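Local coordinates for protein metallo-beta-lactamase (Simiduia agarivorans, PDB 6MFI) that probably hydrolyses the beta-lactam ring of antibiotics at a two-zinc active site, as other subclass B3 metallo-beta-lactamases do, at residues I67-D72 and G176-T181; A73-I78 and L100-I105; L106-E111 and P134-V139; P186-G191 and S213-S218; A192-W197 and V209-L214. All coordinates share one frame; numbering follows the deposited sequence.

Contact 1 of 5, residues I67-D72 and G176-T181; sequences ILITGD and GNLRLT
I69 and L180 meet tip to tip, CD1 of the isoleucine lying 3.6 Å from CD2 of the leucine, and this end of the contact is all hydrocarbon. One residue pair further along, I69 CG2 slides past L178 CD2 in the opposite direction, at 3.9 Å. L178 packs most closely on the backbone: its CD2 is 3.2 Å from T70 O, and its CG stands over G71 CA. A residue without a side chain suits position 71, since the leucine comes to lie directly against the main chain. Branched aliphatics fit I69 and L180 because W197 packs against both and V76 against L180, while L178 also touches N55.

Toward D72 and N177 the contact turns polar and exposed. D72 N donates to N177 OD1 at 3.2 Å, a fairly straight bond (161°) that reaches the amide oxygen from above its plane. N177 CG sits between its own backbone N and carbonyl carbon (chi1 67°), which carries the amide across to the turn. D72 OD1 and N177 OD1, both acceptors, come within 3.0 Å without bonding; the amide is held instead by D72 N and a water. That water links the two segments as well, donating to T70 O at 2.7 Å and accepting from N177 ND2; N55 ND2 also binds T70 O. G176 adopts a positive phi, which favours glycine.

Strand 67-71 belongs to the seven-strand sheet and strand 178-184 to the five-strand one, so this is face-to-face sheet packing at one end of the alpha-beta/beta-alpha sandwich of metallo-beta-lactamases.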
# COMPACT_ATOMS: atom_id res chain seq x y z
N ILE A 67 0.98 -1.33 -6.67
CA ILE A 67 -0.24 -1.72 -7.37
C ILE A 67 -0.45 -0.78 -8.54
O ILE A 67 -0.56 0.44 -8.36
CB ILE A 67 -1.45 -1.71 -6.42
CG1 ILE A 67 -1.16 -2.54 -5.18
CG2 ILE A 67 -2.69 -2.22 -7.14
CD1 ILE A 67 -0.76 -3.97 -5.48
N LEU A 68 -0.52 -1.35 -9.75
CA LEU A 68 -0.77 -0.60 -10.97
C LEU A 68 -2.19 -0.89 -11.45
O LEU A 68 -2.57 -2.05 -11.62
CB LEU A 68 0.24 -0.97 -12.06
CG LEU A 68 0.10 -0.25 -13.40
CD1 LEU A 68 0.58 1.20 -13.29
CD2 LEU A 68 0.86 -0.99 -14.49
N ILE A 69 -2.97 0.17 -11.66
CA ILE A 69 -4.35 0.07 -12.12
C ILE A 69 -4.46 0.86 -13.42
O ILE A 69 -4.29 2.09 -13.41
CB ILE A 69 -5.34 0.58 -11.07
CG1 ILE A 69 -5.18 -0.21 -9.77
CG2 ILE A 69 -6.77 0.46 -11.59
CD1 ILE A 69 -5.50 0.59 -8.53
N THR A 70 -4.74 0.17 -14.52
CA THR A 70 -4.72 0.76 -15.85
C THR A 70 -6.13 1.16 -16.29
O THR A 70 -7.10 0.47 -15.99
CB THR A 70 -4.12 -0.21 -16.86
OG1 THR A 70 -4.96 -1.36 -16.97
CG2 THR A 70 -2.73 -0.64 -16.42
N GLY A 71 -6.22 2.28 -17.01
CA GLY A 71 -7.48 2.76 -17.53
C GLY A 71 -7.31 3.33 -18.93
O GLY A 71 -6.20 3.35 -19.48
N ASP A 72 -8.42 3.80 -19.49
CA ASP A 72 -8.41 4.34 -20.84
C ASP A 72 -7.84 5.75 -20.92
O ASP A 72 -7.54 6.22 -22.03
CB ASP A 72 -9.83 4.34 -21.43
CG ASP A 72 -10.87 4.81 -20.44
OD1 ASP A 72 -11.74 3.99 -20.06
OD2 ASP A 72 -10.84 6.00 -20.05
N GLY A 176 -10.25 8.95 -15.85
CA GLY A 176 -10.98 8.27 -16.90
C GLY A 176 -12.05 7.35 -16.35
O GLY A 176 -12.95 7.81 -15.63
N ASN A 177 -11.97 6.06 -16.66
CA ASN A 177 -12.91 5.09 -16.12
C ASN A 177 -12.49 4.57 -14.75
O ASN A 177 -13.26 3.82 -14.14
CB ASN A 177 -13.07 3.91 -17.08
CG ASN A 177 -11.80 3.09 -17.22
OD1 ASN A 177 -10.69 3.64 -17.26
ND2 ASN A 177 -11.95 1.77 -17.28
N LEU A 178 -11.31 4.95 -14.26
CA LEU A 178 -10.84 4.47 -12.97
C LEU A 178 -11.44 5.28 -11.84
O LEU A 178 -11.66 6.49 -11.96
CB LEU A 178 -9.32 4.52 -12.91
CG LEU A 178 -8.60 3.90 -14.10
CD1 LEU A 178 -7.10 4.14 -14.02
CD2 LEU A 178 -8.91 2.42 -14.18
N ARG A 179 -11.70 4.61 -10.72
CA ARG A 179 -12.32 5.24 -9.56
C ARG A 179 -11.86 4.53 -8.30
O ARG A 179 -12.16 3.34 -8.12
CB ARG A 179 -13.85 5.21 -9.69
CG ARG A 179 -14.59 5.58 -8.42
CD ARG A 179 -15.82 6.40 -8.73
NE ARG A 179 -16.68 6.57 -7.57
CZ ARG A 179 -17.87 5.99 -7.43
NH1 ARG A 179 -18.35 5.22 -8.39
NH2 ARG A 179 -18.58 6.20 -6.33
N LEU A 180 -11.15 5.25 -7.44
CA LEU A 180 -10.65 4.72 -6.18
C LEU A 180 -11.16 5.59 -5.03
O LEU A 180 -11.30 6.80 -5.17
CB LEU A 180 -9.12 4.68 -6.15
CG LEU A 180 -8.37 4.07 -7.33
CD1 LEU A 180 -7.99 5.14 -8.35
CD2 LEU A 180 -7.14 3.33 -6.84
N THR A 181 -11.43 4.95 -3.90
CA THR A 181 -11.84 5.64 -2.68
C THR A 181 -10.85 5.31 -1.57
O THR A 181 -10.49 4.15 -1.37
CB THR A 181 -13.26 5.24 -2.26
OG1 THR A 181 -14.16 5.49 -3.34
CG2 THR A 181 -13.70 6.02 -1.04
O HOH W 1 -9.61 0.05 -16.81

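Contact 2 of 5, residues A73-I78 and L100-I105; sequences AGHVLI and LSDVKI
V76 and I105 lie side by side on neighbouring parallel strands, the two ends of a beta-alpha-beta unit formed by strand 74-78, helix 85-95 and strand 103-107. Their side chains point the same way, V76 CG2 4.0 Å from I105 CB, and these beta-branched residues suit extended strands whose face is covered by L175. On the other face L77 CB rests against V103 CG1 at 3.7 Å, below the helix residues V89 and I93.

H75 and D102 meet differently. The imidazole stands nearly upright to the carboxylate, their planes 84° apart, and D102 CB sits off-centre against the ring at 4.2 Å from its centroid, while D102 O lies over one face. H75 CG is anti to the carbonyl carbon (chi1 -42°), bringing the ring back along the D102 side. A water joins H75 NE2 to D102 OD2, to which it donates. G74 has a positive phi of 109°, where glycine is at ease, and K104 CG passes close to its CA.

The backbone pairing slips by one residue between H75 and V76, a beta bulge. H75 N binds D102 O at 2.8 Å and L77 N binds I105 O at 2.9 Å; between them H75 O takes two donors, K104 N at 2.9 Å and, weakly, I105 N at 3.4 Å.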
# COMPACT_ATOMS: atom_id res chain seq x y z
N ALA A 73 -7.67 6.44 -19.80
CA ALA A 73 -7.14 7.80 -19.77
C ALA A 73 -5.98 7.90 -18.80
O ALA A 73 -5.84 8.88 -18.06
CB ALA A 73 -8.23 8.80 -19.41
N GLY A 74 -5.13 6.88 -18.78
CA GLY A 74 -3.99 6.85 -17.89
C GLY A 74 -4.16 5.82 -16.78
O GLY A 74 -5.23 5.24 -16.59
N HIS A 75 -3.07 5.61 -16.04
CA HIS A 75 -3.03 4.62 -14.99
C HIS A 75 -2.82 5.29 -13.63
O HIS A 75 -2.34 6.42 -13.54
CB HIS A 75 -1.91 3.59 -15.23
CG HIS A 75 -1.80 3.14 -16.65
ND1 HIS A 75 -2.89 3.00 -17.48
CD2 HIS A 75 -0.72 2.80 -17.39
CE1 HIS A 75 -2.50 2.59 -18.67
NE2 HIS A 75 -1.18 2.46 -18.64
N VAL A 76 -3.19 4.56 -12.58
CA VAL A 76 -2.94 4.95 -11.20
C VAL A 76 -1.96 3.96 -10.60
O VAL A 76 -2.10 2.74 -10.80
CB VAL A 76 -4.24 5.01 -10.38
CG1 VAL A 76 -3.94 5.43 -8.95
CG2 VAL A 76 -5.23 5.97 -11.02
N LEU A 77 -0.96 4.47 -9.89
CA LEU A 77 0.07 3.64 -9.28
C LEU A 77 0.13 3.95 -7.79
O LEU A 77 0.34 5.10 -7.40
CB LEU A 77 1.43 3.88 -9.94
CG LEU A 77 2.63 3.14 -9.34
CD1 LEU A 77 2.45 1.64 -9.50
CD2 LEU A 77 3.92 3.61 -9.97
N ILE A 78 -0.06 2.92 -6.97
CA ILE A 78 -0.01 3.06 -5.52
C ILE A 78 1.33 2.55 -5.02
O ILE A 78 1.76 1.45 -5.39
CB ILE A 78 -1.17 2.30 -4.84
CG1 ILE A 78 -2.47 2.51 -5.62
CG2 ILE A 78 -1.33 2.75 -3.40
CD1 ILE A 78 -3.56 1.53 -5.25
N LEU A 100 5.31 4.44 -18.73
CA LEU A 100 5.42 5.13 -17.45
C LEU A 100 4.78 6.51 -17.51
O LEU A 100 4.16 6.96 -16.53
CB LEU A 100 6.88 5.24 -17.02
CG LEU A 100 7.11 5.85 -15.64
CD1 LEU A 100 6.61 4.91 -14.55
CD2 LEU A 100 8.57 6.20 -15.41
N SER A 101 4.91 7.20 -18.64
CA SER A 101 4.27 8.51 -18.80
C SER A 101 2.75 8.42 -18.78
O SER A 101 2.09 9.43 -18.54
CB SER A 101 4.75 9.17 -20.09
OG SER A 101 4.49 8.34 -21.21
N ASP A 102 2.19 7.23 -19.04
CA ASP A 102 0.75 7.04 -18.92
C ASP A 102 0.29 6.92 -17.48
O ASP A 102 -0.92 6.98 -17.23
CB ASP A 102 0.32 5.79 -19.71
CG ASP A 102 0.33 6.02 -21.20
OD1 ASP A 102 0.33 7.20 -21.62
OD2 ASP A 102 0.34 5.03 -21.96
N VAL A 103 1.21 6.75 -16.53
CA VAL A 103 0.86 6.81 -15.11
C VAL A 103 0.58 8.27 -14.77
O VAL A 103 1.50 9.09 -14.73
CB VAL A 103 1.96 6.23 -14.23
CG1 VAL A 103 1.55 6.27 -12.77
CG2 VAL A 103 2.29 4.80 -14.66
N LYS A 104 -0.69 8.60 -14.52
CA LYS A 104 -1.09 9.98 -14.29
C LYS A 104 -1.29 10.32 -12.82
O LYS A 104 -1.28 11.50 -12.47
CB LYS A 104 -2.39 10.28 -15.04
CG LYS A 104 -2.36 9.91 -16.52
CD LYS A 104 -1.24 10.62 -17.25
CE LYS A 104 -1.23 10.26 -18.73
NZ LYS A 104 -0.11 10.91 -19.45
N ILE A 105 -1.48 9.32 -11.95
CA ILE A 105 -1.78 9.56 -10.54
C ILE A 105 -0.94 8.61 -9.70
O ILE A 105 -0.86 7.41 -9.99
CB ILE A 105 -3.28 9.37 -10.24
CG1 ILE A 105 -4.11 10.45 -10.95
CG2 ILE A 105 -3.54 9.40 -8.74
CD1 ILE A 105 -5.59 10.34 -10.71
O HOH W 2 0.39 2.73 -21.11

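Contact 3 of 5, residues L106-E111 and P134-V139; sequences LLHSHE and PAAAAV. With ZN (zinc ion), chain C.
The methyl group of A136 is the point on which H108 and E111 converge. Both H108 NE2 and H108 CE1 lie 3.4 Å from A136 CB, which approaches the imidazole obliquely, and E111 OE2 comes within 3.7 Å of the same methyl. One turn further along the helix, V139 crosses E111 at about a right angle, its CG2 3.7 Å from E111 CG. No hydrogen bond spans the two segments. Alanine suits position 136 because two polar side chains must fit closely over the helix there, and valine gives the aliphatic part of the glutamate a broad surface.

The next shell fixes the polar ends. H108 ND1 donates weakly to S109 O at 3.2 Å, while S133 N, just before the helix, bonds to H108 NE2, so both ring nitrogens are engaged. E111 is bent at its second torsion (chi2 -87°), which folds the carboxylate over A136 while G191 N holds OE1 and T189 OG1 meets OE2. A buried acid thus has both oxygens satisfied, tying the loop 186-191 to this one.

Between these two packed residues the chain turns H110 the other way, and H110 NE2 binds zinc at 2.2 Å. The water on the same metal, 2.0 Å from the zinc, lies in the plane of the H110 ring. H112 and H188 complete the protein ligands of this ion. The sequence from H110 to H115 is the HxHxDH metal-binding signature of the metallo-beta-lactamase fold, which begins in the loop after strand 103-107 and runs into the short helix 113-116.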
# COMPACT_ATOMS: atom_id res chain seq x y z
N LEU A 106 -0.31 9.15 -8.66
CA LEU A 106 0.45 8.37 -7.69
C LEU A 106 -0.25 8.41 -6.34
O LEU A 106 -0.58 9.50 -5.85
CB LEU A 106 1.88 8.89 -7.56
CG LEU A 106 2.81 8.71 -8.76
CD1 LEU A 106 4.11 9.47 -8.54
CD2 LEU A 106 3.10 7.23 -9.00
N LEU A 107 -0.48 7.24 -5.75
CA LEU A 107 -1.07 7.12 -4.43
C LEU A 107 -0.09 6.40 -3.50
O LEU A 107 0.96 5.91 -3.93
CB LEU A 107 -2.40 6.37 -4.48
CG LEU A 107 -3.45 6.92 -5.45
CD1 LEU A 107 -4.71 6.07 -5.43
CD2 LEU A 107 -3.77 8.38 -5.13
N HIS A 108 -0.45 6.34 -2.22
CA HIS A 108 0.43 5.77 -1.21
C HIS A 108 -0.39 4.99 -0.19
O HIS A 108 -1.58 5.27 0.02
CB HIS A 108 1.25 6.85 -0.50
CG HIS A 108 0.44 7.74 0.39
ND1 HIS A 108 -0.02 7.35 1.63
CD2 HIS A 108 -0.01 9.01 0.21
CE1 HIS A 108 -0.71 8.33 2.18
NE2 HIS A 108 -0.72 9.35 1.34
N SER A 109 0.26 4.02 0.45
CA SER A 109 -0.31 3.35 1.60
C SER A 109 -0.02 4.17 2.85
O SER A 109 -0.91 4.84 3.38
CB SER A 109 0.25 1.93 1.74
OG SER A 109 1.66 1.94 1.79
N HIS A 110 1.22 4.13 3.32
CA HIS A 110 1.66 4.99 4.41
C HIS A 110 3.06 5.50 4.12
O HIS A 110 3.79 4.96 3.28
CB HIS A 110 1.61 4.27 5.77
CG HIS A 110 2.51 3.08 5.87
ND1 HIS A 110 2.07 1.79 5.67
CD2 HIS A 110 3.83 2.99 6.19
CE1 HIS A 110 3.08 0.95 5.84
NE2 HIS A 110 4.16 1.65 6.15
N GLU A 111 3.44 6.56 4.83
CA GLU A 111 4.60 7.39 4.50
C GLU A 111 5.91 6.86 5.06
O GLU A 111 6.74 7.64 5.53
CB GLU A 111 4.34 8.82 4.98
CG GLU A 111 4.03 8.94 6.46
CD GLU A 111 2.55 8.75 6.79
OE1 GLU A 111 2.08 9.38 7.76
OE2 GLU A 111 1.87 7.98 6.07
N PRO A 134 -2.95 14.58 4.46
CA PRO A 134 -2.20 15.71 5.05
C PRO A 134 -0.98 15.30 5.86
O PRO A 134 0.08 15.92 5.72
CB PRO A 134 -3.26 16.40 5.92
CG PRO A 134 -4.54 16.10 5.25
CD PRO A 134 -4.40 14.70 4.69
N ALA A 135 -1.09 14.27 6.70
CA ALA A 135 0.06 13.84 7.49
C ALA A 135 1.13 13.22 6.60
O ALA A 135 2.33 13.43 6.83
CB ALA A 135 -0.38 12.85 8.57
N ALA A 136 0.73 12.45 5.59
CA ALA A 136 1.70 11.87 4.68
C ALA A 136 2.34 12.93 3.80
O ALA A 136 3.55 12.88 3.52
CB ALA A 136 1.05 10.79 3.82
N ALA A 137 1.55 13.92 3.37
CA ALA A 137 2.09 14.98 2.51
C ALA A 137 3.20 15.75 3.20
O ALA A 137 4.14 16.20 2.54
CB ALA A 137 0.97 15.93 2.09
N ALA A 138 3.12 15.92 4.52
CA ALA A 138 4.19 16.59 5.25
C ALA A 138 5.48 15.77 5.22
O ALA A 138 6.58 16.33 5.14
CB ALA A 138 3.76 16.87 6.69
N VAL A 139 5.35 14.44 5.28
CA VAL A 139 6.54 13.59 5.22
C VAL A 139 7.16 13.62 3.83
O VAL A 139 8.38 13.73 3.68
CB VAL A 139 6.18 12.16 5.66
CG1 VAL A 139 7.40 11.25 5.54
CG2 VAL A 139 5.65 12.16 7.08
ZN ZN C . 5.65 1.22 7.71
O HOH W 3 7.00 -0.09 7.10

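Contact 4 of 5, residues P186-G191 and S213-S218; sequences PGHTPG and SLSPVS. With ZN (zinc ion), chain C.
S215 O receives two donors: H188 ND1 at 3.0 Å and, weakly, V217 N from within its own segment. The imidazole bond is well directed, 163° at the hydrogen, lying on a lone pair of the carbonyl and almost in the plane of the ring. S215 OG is also near, 2.9 Å from H188 ND1. With ND1 used as donor, the opposite nitrogen NE2 is left for the metal and binds zinc at 2.0 Å. The carbonyl would be expected to enrich the electron density of the ring slightly and to fix its rotation; histidine suits this place because it can serve both partners at once.

H188 CG is anti to its backbone N (chi1 -175°), which carries the ring across into the other loop. S213 CB stands over the centre of one face, 4.3 Å from the centroid in a CH-pi contact. Above the opposite face, toward its rim, sits a water that donates to H188 O at 2.7 Å and to V217 O at 2.6 Å, stitching the loops together. V217 CG1 fills the edge beside H188 CE1, at 3.5 Å. P216 is the centre of an inverse gamma turn, for which the fixed phi of proline is suited, and G187 has a positive phi that glycine readily accepts.

The two loops follow strands 178-184 and 206-210. L214 packs on L238 and L241 of helix 228-242 and on I282 of helix 274-291, while Y230 OH of the former helix binds G187 O.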
# COMPACT_ATOMS: atom_id res chain seq x y z
N PRO A 186 -5.12 5.24 10.16
CA PRO A 186 -3.85 5.52 10.83
C PRO A 186 -3.56 4.48 11.91
O PRO A 186 -4.30 3.52 12.10
CB PRO A 186 -4.07 6.91 11.43
CG PRO A 186 -5.53 6.93 11.73
CD PRO A 186 -6.20 6.12 10.65
N GLY A 187 -2.46 4.69 12.63
CA GLY A 187 -2.01 3.75 13.63
C GLY A 187 -0.58 3.32 13.39
O GLY A 187 0.30 3.55 14.22
N HIS A 188 -0.34 2.69 12.24
CA HIS A 188 1.04 2.43 11.83
C HIS A 188 1.77 3.73 11.53
O HIS A 188 2.94 3.89 11.90
CB HIS A 188 1.05 1.51 10.61
CG HIS A 188 2.41 1.08 10.18
ND1 HIS A 188 3.11 0.07 10.81
CD2 HIS A 188 3.22 1.54 9.19
CE1 HIS A 188 4.28 -0.08 10.22
NE2 HIS A 188 4.37 0.79 9.23
N THR A 189 1.10 4.65 10.85
CA THR A 189 1.57 6.01 10.63
C THR A 189 0.39 6.95 10.83
O THR A 189 -0.77 6.52 10.76
CB THR A 189 2.14 6.21 9.22
OG1 THR A 189 1.09 6.11 8.25
CG2 THR A 189 3.22 5.17 8.91
N PRO A 190 0.64 8.23 11.09
CA PRO A 190 -0.48 9.17 11.22
C PRO A 190 -1.28 9.34 9.94
O PRO A 190 -2.50 9.55 10.01
CB PRO A 190 0.20 10.49 11.63
CG PRO A 190 1.65 10.31 11.28
CD PRO A 190 1.93 8.86 11.46
N GLY A 191 -0.65 9.25 8.77
CA GLY A 191 -1.34 9.49 7.52
C GLY A 191 -1.50 8.28 6.63
O GLY A 191 -1.50 8.40 5.41
N SER A 213 -0.52 -1.49 6.18
CA SER A 213 0.13 -2.43 7.08
C SER A 213 -0.58 -2.50 8.42
O SER A 213 -0.82 -3.59 8.96
CB SER A 213 1.60 -2.05 7.26
OG SER A 213 2.26 -2.00 6.00
N LEU A 214 -0.92 -1.34 8.99
CA LEU A 214 -1.70 -1.23 10.22
C LEU A 214 -1.03 -1.89 11.42
O LEU A 214 -1.64 -2.01 12.48
CB LEU A 214 -3.11 -1.81 10.03
CG LEU A 214 -4.00 -1.09 9.02
CD1 LEU A 214 -5.41 -1.62 9.09
CD2 LEU A 214 -3.99 0.40 9.26
N SER A 215 0.23 -2.33 11.28
CA SER A 215 0.90 -3.07 12.33
C SER A 215 1.25 -2.16 13.50
O SER A 215 1.76 -1.05 13.29
CB SER A 215 2.17 -3.73 11.80
OG SER A 215 2.98 -2.78 11.13
N PRO A 216 0.99 -2.60 14.74
CA PRO A 216 1.37 -1.88 15.96
C PRO A 216 2.87 -1.95 16.26
O PRO A 216 3.28 -2.27 17.38
CB PRO A 216 0.54 -2.57 17.04
CG PRO A 216 0.36 -3.96 16.53
CD PRO A 216 0.26 -3.85 15.04
N VAL A 217 3.68 -1.67 15.26
CA VAL A 217 5.13 -1.64 15.40
C VAL A 217 5.56 -0.19 15.47
O VAL A 217 4.89 0.73 14.99
CB VAL A 217 5.83 -2.38 14.23
CG1 VAL A 217 5.78 -1.55 12.96
CG2 VAL A 217 7.26 -2.75 14.60
N SER A 218 6.71 0.04 16.11
CA SER A 218 7.19 1.39 16.35
C SER A 218 8.69 1.33 16.64
O SER A 218 9.29 0.25 16.69
CB SER A 218 6.43 2.04 17.51
OG SER A 218 6.88 1.53 18.75
ZN ZN C . 5.65 1.22 7.71
O HOH W 4 4.78 2.14 12.79
O HOH W 3 7.00 -0.09 7.10

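Contact 5 of 5, residues A192-W197 and V209-L214; sequences ALSWQW and VYADSL
W195 and Y210 form an antiparallel hydrogen-bonded pair in the beta hairpin of strands 193-199 and 206-210. Y210 N donates to W195 O at 2.6 Å, in the carbonyl plane; the return bond from W195 N to Y210 O is longer, 3.2 Å, and reaches the oxygen from well above its plane. Q196 and V209 are the adjoining non-hydrogen-bonded pair, with Q196 CB 3.8 Å from V209 CG2, their side chains crossing obliquely on the face next to L241.

On the other face, Y210 CB touches the edge of the W197 indole, 3.7 Å from CZ3 and near the ring plane. Large aromatics suit this face because it looks into the interior between the sheets, where I67 and I69 meet W197. The polar tips still find partners there: T56 OG1 for W197 NE1 and D79 OD2 for Y210 OH.

Beyond Y210 the pairing passes from main chain to side chain. S194 OG accepts from D212 N at 3.3 Å along a straight path (168°), and it also bonds to T185 OG1; a small hydroxyl fits here, taking the place of a main-chain acceptor where the regular pairing ends. D212 CG is anti to its backbone N (chi1 -172°), which turns the carboxylate toward A192, so that OD2 lies 3.3 Å from the A192 methyl. The same OD2 accepts from L214 N in an Asx turn, while OD1 binds H110 ND1. Just past strand 206-210 the chain thus carries a second-shell aspartate that positions a zinc-binding histidine of the metallo-beta-lactamase active site.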
# COMPACT_ATOMS: atom_id res chain seq x y z
N ALA A 192 -1.64 7.10 7.24
CA ALA A 192 -1.82 5.88 6.46
C ALA A 192 -3.20 5.86 5.80
O ALA A 192 -4.18 6.38 6.34
CB ALA A 192 -1.65 4.65 7.35
N LEU A 193 -3.26 5.25 4.62
CA LEU A 193 -4.49 5.16 3.85
C LEU A 193 -4.72 3.72 3.41
O LEU A 193 -3.78 2.95 3.22
CB LEU A 193 -4.44 6.07 2.61
CG LEU A 193 -4.44 7.58 2.83
CD1 LEU A 193 -4.50 8.32 1.50
CD2 LEU A 193 -5.59 8.00 3.74
N SER A 194 -6.00 3.38 3.25
CA SER A 194 -6.42 2.12 2.66
C SER A 194 -7.29 2.42 1.45
O SER A 194 -8.28 3.15 1.56
CB SER A 194 -7.18 1.25 3.67
OG SER A 194 -6.37 0.92 4.78
N TRP A 195 -6.92 1.86 0.30
CA TRP A 195 -7.56 2.16 -0.97
C TRP A 195 -8.46 1.01 -1.40
O TRP A 195 -8.15 -0.16 -1.17
CB TRP A 195 -6.52 2.46 -2.05
CG TRP A 195 -5.80 3.75 -1.83
CD1 TRP A 195 -4.60 3.92 -1.21
CD2 TRP A 195 -6.24 5.06 -2.22
NE1 TRP A 195 -4.26 5.25 -1.19
CE2 TRP A 195 -5.25 5.97 -1.81
CE3 TRP A 195 -7.38 5.54 -2.88
CZ2 TRP A 195 -5.36 7.34 -2.03
CZ3 TRP A 195 -7.48 6.90 -3.11
CH2 TRP A 195 -6.48 7.78 -2.68
N GLN A 196 -9.57 1.36 -2.04
CA GLN A 196 -10.55 0.37 -2.49
C GLN A 196 -11.07 0.78 -3.85
O GLN A 196 -11.51 1.91 -4.04
CB GLN A 196 -11.70 0.24 -1.48
CG GLN A 196 -13.02 -0.21 -2.09
CD GLN A 196 -14.21 0.21 -1.25
OE1 GLN A 196 -14.54 1.39 -1.17
NE2 GLN A 196 -14.86 -0.76 -0.61
N TRP A 197 -11.02 -0.16 -4.80
CA TRP A 197 -11.51 0.07 -6.15
C TRP A 197 -12.15 -1.21 -6.67
O TRP A 197 -12.05 -2.27 -6.06
CB TRP A 197 -10.38 0.53 -7.09
CG TRP A 197 -9.31 -0.50 -7.29
CD1 TRP A 197 -9.20 -1.37 -8.34
CD2 TRP A 197 -8.21 -0.78 -6.42
NE1 TRP A 197 -8.09 -2.16 -8.17
CE2 TRP A 197 -7.47 -1.82 -7.00
CE3 TRP A 197 -7.78 -0.24 -5.20
CZ2 TRP A 197 -6.32 -2.34 -6.41
CZ3 TRP A 197 -6.64 -0.75 -4.61
CH2 TRP A 197 -5.92 -1.79 -5.22
N VAL A 209 -9.20 -4.25 -2.19
CA VAL A 209 -8.85 -3.31 -1.13
C VAL A 209 -7.36 -3.42 -0.86
O VAL A 209 -6.85 -4.51 -0.58
CB VAL A 209 -9.66 -3.57 0.16
CG1 VAL A 209 -9.09 -2.75 1.31
CG2 VAL A 209 -11.13 -3.24 -0.06
N TYR A 210 -6.66 -2.28 -0.94
CA TYR A 210 -5.23 -2.21 -0.64
C TYR A 210 -5.09 -1.70 0.79
O TYR A 210 -4.85 -0.52 1.05
CB TYR A 210 -4.53 -1.31 -1.65
CG TYR A 210 -3.01 -1.35 -1.58
CD1 TYR A 210 -2.33 -2.56 -1.65
CD2 TYR A 210 -2.28 -0.18 -1.47
CE1 TYR A 210 -0.94 -2.60 -1.60
CE2 TYR A 210 -0.90 -0.21 -1.42
CZ TYR A 210 -0.23 -1.42 -1.49
OH TYR A 210 1.14 -1.44 -1.44
N ALA A 211 -5.25 -2.62 1.74
CA ALA A 211 -5.24 -2.27 3.15
C ALA A 211 -3.82 -2.00 3.64
O ALA A 211 -2.89 -2.74 3.32
CB ALA A 211 -5.87 -3.39 3.99
N ASP A 212 -3.67 -0.94 4.42
CA ASP A 212 -2.37 -0.54 4.93
C ASP A 212 -1.82 -1.60 5.89
O ASP A 212 -2.53 -2.50 6.34
CB ASP A 212 -2.47 0.82 5.63
CG ASP A 212 -1.12 1.38 6.02
OD1 ASP A 212 -0.35 1.76 5.10
OD2 ASP A 212 -0.81 1.44 7.23
N SER A 213 -0.52 -1.49 6.18
CA SER A 213 0.13 -2.43 7.08
C SER A 213 -0.58 -2.50 8.42
O SER A 213 -0.82 -3.59 8.96
CB SER A 213 1.60 -2.05 7.26
OG SER A 213 2.26 -2.00 6.00
N LEU A 214 -0.92 -1.34 8.99
CA LEU A 214 -1.70 -1.23 10.22
C LEU A 214 -1.03 -1.89 11.42
O LEU A 214 -1.64 -2.01 12.48
CB LEU A 214 -3.11 -1.81 10.03
CG LEU A 214 -4.00 -1.09 9.02
CD1 LEU A 214 -5.41 -1.62 9.09
CD2 LEU A 214 -3.99 0.40 9.26

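Contacts 1 and 5 share the two-sheet interior, where W197 of contact 5 packs on I69 of contact 1. Contact 2 continues contact 1 within the seven-strand sheet through I69 and V76, and leads along strand 103-107 into contact 3. Contacts 1 and 4 are partly buried, the former reaching the surface through a polar turn far from the metals; contacts 2, 3 and 5 are buried. Chemistry changes with place: sheet hydrogen bonds dominate contacts 2 and 5, apolar packing carries most of contact 1, and contacts 3 and 4 supply histidines to one zinc. D212 of contact 5 joins that site through H110, and E111 ties contact 3 to contact 4.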